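Local structure of purine nucleosidase, (IunH-1) (Sulfolobus solfataricus, 3T8J) at residues D107-Y112 with K139-V144. The protein is a purine nucleosidase of the nucleosidase clan, an alpha/beta protein that carries a bound sodium ion. Sequence-based numbering, arbitrary orientation.
Sequences DLANEY and KKIKKV
Lys140 reaches across the last turn of helix 101-111 and ends on Asn110, passing Ala109 on its way. Its CG is anti to its own carbonyl carbon (chi1 -65°); beyond CG the chain is fully extended, and this extension carries the ammonium from the end of helix 137-140 to the neighbouring helix. The extended lysine and the short asparagine side chain meet at a slant, and NZ donates to Asn110 OD1 at 2.7 Å. The donor approaches at a C=O...N angle of 139° and lies 24° out of the carbonyl plane, while ND2 stays farther away, 4.2 Å from NZ. Although the CB of Asn110 points away from Lys140, the amide end comes nearer, with OD1 facing NZ.

Nearer the backbone, the first methylene of the lysine does the packing. Lys140 CB rests 3.5 Å from the carbonyl O of Ala109 and 4.1 Å from Ala109 CB. Alanine suits this buried place because its small methyl fits against both Lys140 CB and Ile141 CG1, the latter at 4.2 Å from Ala109 CB, where the chain turns from helix into strand 141-147; Ile141 also packs on Leu127 of helix 125-133.

The contact thus joins the C-terminal turn of helix 101-111 to the junction of helix 137-140 and strand 141-147, a strand of the central mixed sheet. Ser136 OG is a second hydrogen-bond partner of Lys140 NZ. Neither named partner carries a formal charge, so these two hold the ammonium through dipolar oxygens and not through a salt bridge; at this partly exposed place solvent may also reach it.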
ATOM      1  N   ASP A 107     -10.177  14.623  31.643  1.00 23.73           N
ATOM      2  CA  ASP A 107     -10.560  15.315  32.874  1.00 25.16           C
ATOM      3  C   ASP A 107     -10.086  16.772  32.880  1.00 25.06           C
ATOM      4  O   ASP A 107     -10.822  17.679  33.273  1.00 25.21           O
ATOM      5  CB  ASP A 107      -9.996  14.567  34.082  1.00 26.51           C
ATOM      6  CG  ASP A 107     -10.773  13.287  34.410  1.00 31.64           C
ATOM      7  OD1 ASP A 107     -11.906  13.113  33.916  1.00 34.02           O
ATOM      8  OD2 ASP A 107     -10.255  12.468  35.213  1.00 35.35           O
ATOM      9  N   LEU A 108      -8.842  16.988  32.463  1.00 24.12           N
ATOM     10  CA  LEU A 108      -8.215  18.313  32.450  1.00 24.08           C
ATOM     11  C   LEU A 108      -8.831  19.225  31.367  1.00 24.21           C
ATOM     12  O   LEU A 108      -8.978  20.437  31.571  1.00 24.99           O
ATOM     13  CB  LEU A 108      -6.690  18.180  32.334  1.00 24.36           C
ATOM     14  CG  LEU A 108      -6.060  17.668  33.622  1.00 24.34           C
ATOM     15  CD1 LEU A 108      -4.656  17.106  33.322  1.00 25.02           C
ATOM     16  CD2 LEU A 108      -6.045  18.727  34.709  1.00 24.79           C
ATOM     17  N   ALA A 109      -9.207  18.637  30.239  1.00 23.38           N
ATOM     18  CA  ALA A 109      -9.897  19.373  29.178  1.00 23.30           C
ATOM     19  C   ALA A 109     -11.243  19.874  29.676  1.00 24.94           C
ATOM     20  O   ALA A 109     -11.684  20.960  29.306  1.00 26.50           O
ATOM     21  CB  ALA A 109     -10.051  18.482  27.919  1.00 22.91           C
ATOM     22  N   ASN A 110     -11.905  19.102  30.526  1.00 25.16           N
ATOM     23  CA  ASN A 110     -13.137  19.572  31.153  1.00 27.36           C
ATOM     24  C   ASN A 110     -12.871  20.648  32.192  1.00 27.70           C
ATOM     25  O   ASN A 110     -13.567  21.674  32.217  1.00 30.40           O
ATOM     26  CB  ASN A 110     -13.885  18.396  31.766  1.00 28.12           C
ATOM     27  CG  ASN A 110     -14.700  17.618  30.738  1.00 32.73           C
ATOM     28  OD1 ASN A 110     -15.497  18.212  30.010  1.00 37.40           O
ATOM     29  ND2 ASN A 110     -14.603  16.298  30.764  1.00 35.05           N
ATOM     30  N   GLU A 111     -11.879  20.436  33.061  1.00 27.72           N
ATOM     31  CA  GLU A 111     -11.588  21.397  34.137  1.00 28.77           C
ATOM     32  C   GLU A 111     -11.175  22.768  33.591  1.00 28.81           C
ATOM     33  O   GLU A 111     -11.587  23.818  34.144  1.00 31.49           O
ATOM     34  CB  GLU A 111     -10.498  20.835  35.056  1.00 28.42           C
ATOM     35  CG  GLU A 111     -10.087  21.819  36.141  1.00 31.09           C
ATOM     36  CD  GLU A 111      -9.112  21.272  37.183  1.00 35.75           C
ATOM     37  OE1 GLU A 111      -8.563  20.156  37.009  1.00 34.26           O
ATOM     38  OE2 GLU A 111      -8.871  21.993  38.191  1.00 39.66           O
ATOM     39  N   TYR A 112     -10.414  22.761  32.492  1.00 27.65           N
ATOM     40  CA  TYR A 112      -9.889  23.972  31.843  1.00 28.01           C
ATOM     41  C   TYR A 112     -10.466  24.192  30.433  1.00 28.58           C
ATOM     42  O   TYR A 112      -9.794  24.752  29.560  1.00 28.61           O
ATOM     43  CB  TYR A 112      -8.350  23.919  31.797  1.00 27.83           C
ATOM     44  CG  TYR A 112      -7.698  23.843  33.159  1.00 28.17           C
ATOM     45  CD1 TYR A 112      -7.487  24.994  33.907  1.00 31.94           C
ATOM     46  CD2 TYR A 112      -7.305  22.624  33.701  1.00 27.94           C
ATOM     47  CE1 TYR A 112      -6.884  24.926  35.161  1.00 33.87           C
ATOM     48  CE2 TYR A 112      -6.714  22.555  34.955  1.00 28.76           C
ATOM     49  CZ  TYR A 112      -6.509  23.704  35.669  1.00 32.39           C
ATOM     50  OH  TYR A 112      -5.911  23.634  36.922  1.00 34.07           O
ATOM     51  N   LYS A 139     -12.878  20.924  20.865  1.00 27.64           N
ATOM     52  CA  LYS A 139     -13.228  22.301  21.239  1.00 29.46           C
ATOM     53  C   LYS A 139     -12.649  22.703  22.589  1.00 29.18           C
ATOM     54  O   LYS A 139     -12.238  23.874  22.775  1.00 32.55           O
ATOM     55  CB  LYS A 139     -14.722  22.543  21.233  1.00 31.04           C
ATOM     56  CG  LYS A 139     -15.023  24.034  21.555  1.00 31.92           C
ATOM     57  CD  LYS A 139     -16.334  24.490  21.108  1.00 34.55           C
ATOM     58  CE  LYS A 139     -16.610  25.864  21.690  1.00 34.59           C
ATOM     59  NZ  LYS A 139     -17.907  26.402  21.194  1.00 35.75           N
ATOM     60  N   LYS A 140     -12.628  21.773  23.548  1.00 26.47           N
ATOM     61  CA  LYS A 140     -12.200  22.104  24.918  1.00 26.42           C
ATOM     62  C   LYS A 140     -10.707  22.436  25.017  1.00 26.05           C
ATOM     63  O   LYS A 140     -10.302  23.243  25.867  1.00 26.58           O
ATOM     64  CB  LYS A 140     -12.555  20.982  25.899  1.00 26.65           C
ATOM     65  CG  LYS A 140     -14.052  20.795  26.040  1.00 28.18           C
ATOM     66  CD  LYS A 140     -14.435  19.553  26.781  1.00 31.75           C
ATOM     67  CE  LYS A 140     -15.959  19.419  26.828  1.00 34.49           C
ATOM     68  NZ  LYS A 140     -16.371  18.134  27.456  1.00 38.50           N
ATOM     69  N   ILE A 141      -9.896  21.821  24.169  1.00 24.80           N
ATOM     70  CA  ILE A 141      -8.495  22.206  24.074  1.00 24.41           C
ATOM     71  C   ILE A 141      -8.356  23.388  23.103  1.00 24.78           C
ATOM     72  O   ILE A 141      -8.733  23.310  21.902  1.00 27.45           O
ATOM     73  CB  ILE A 141      -7.630  20.998  23.650  1.00 22.90           C
ATOM     74  CG1 ILE A 141      -7.654  19.943  24.757  1.00 23.18           C
ATOM     75  CG2 ILE A 141      -6.223  21.466  23.230  1.00 24.93           C
ATOM     76  CD1 ILE A 141      -7.044  18.578  24.355  1.00 24.84           C
ATOM     77  N   LYS A 142      -7.837  24.497  23.615  1.00 24.96           N
ATOM     78  CA  LYS A 142      -7.679  25.737  22.862  1.00 26.62           C
ATOM     79  C   LYS A 142      -6.688  25.617  21.703  1.00 26.01           C
ATOM     80  O   LYS A 142      -6.889  26.161  20.616  1.00 26.74           O
ATOM     81  CB  LYS A 142      -7.220  26.847  23.843  1.00 27.70           C
ATOM     82  CG  LYS A 142      -6.951  28.183  23.225  1.00 33.78           C
ATOM     83  CD  LYS A 142      -6.632  29.228  24.275  1.00 38.15           C
ATOM     84  CE  LYS A 142      -6.383  30.578  23.632  1.00 43.66           C
ATOM     85  NZ  LYS A 142      -6.430  31.670  24.621  1.00 47.92           N
ATOM     86  N   LYS A 143      -5.585  24.907  21.933  1.00 24.20           N
ATOM     87  CA  LYS A 143      -4.469  24.912  21.020  1.00 23.68           C
ATOM     88  C   LYS A 143      -3.624  23.648  21.231  1.00 22.33           C
ATOM     89  O   LYS A 143      -3.431  23.249  22.368  1.00 22.46           O
ATOM     90  CB  LYS A 143      -3.603  26.145  21.283  1.00 25.87           C
ATOM     91  CG  LYS A 143      -2.539  26.401  20.281  1.00 27.63           C
ATOM     92  CD  LYS A 143      -3.121  26.865  18.948  1.00 29.52           C
ATOM     93  CE  LYS A 143      -2.027  26.949  17.941  1.00 30.69           C
ATOM     94  NZ  LYS A 143      -2.507  27.611  16.689  1.00 30.64           N
ATOM     95  N   VAL A 144      -3.180  23.051  20.124  1.00 20.41           N
ATOM     96  CA  VAL A 144      -2.182  21.953  20.138  1.00 20.13           C
ATOM     97  C   VAL A 144      -0.943  22.475  19.432  1.00 21.01           C
ATOM     98  O   VAL A 144      -0.987  22.850  18.249  1.00 22.42           O
ATOM     99  CB  VAL A 144      -2.721  20.689  19.473  1.00 19.49           C
ATOM    100  CG1 VAL A 144      -1.707  19.544  19.592  1.00 20.11           C
ATOM    101  CG2 VAL A 144      -4.054  20.291  20.129  1.00 22.00           C
TER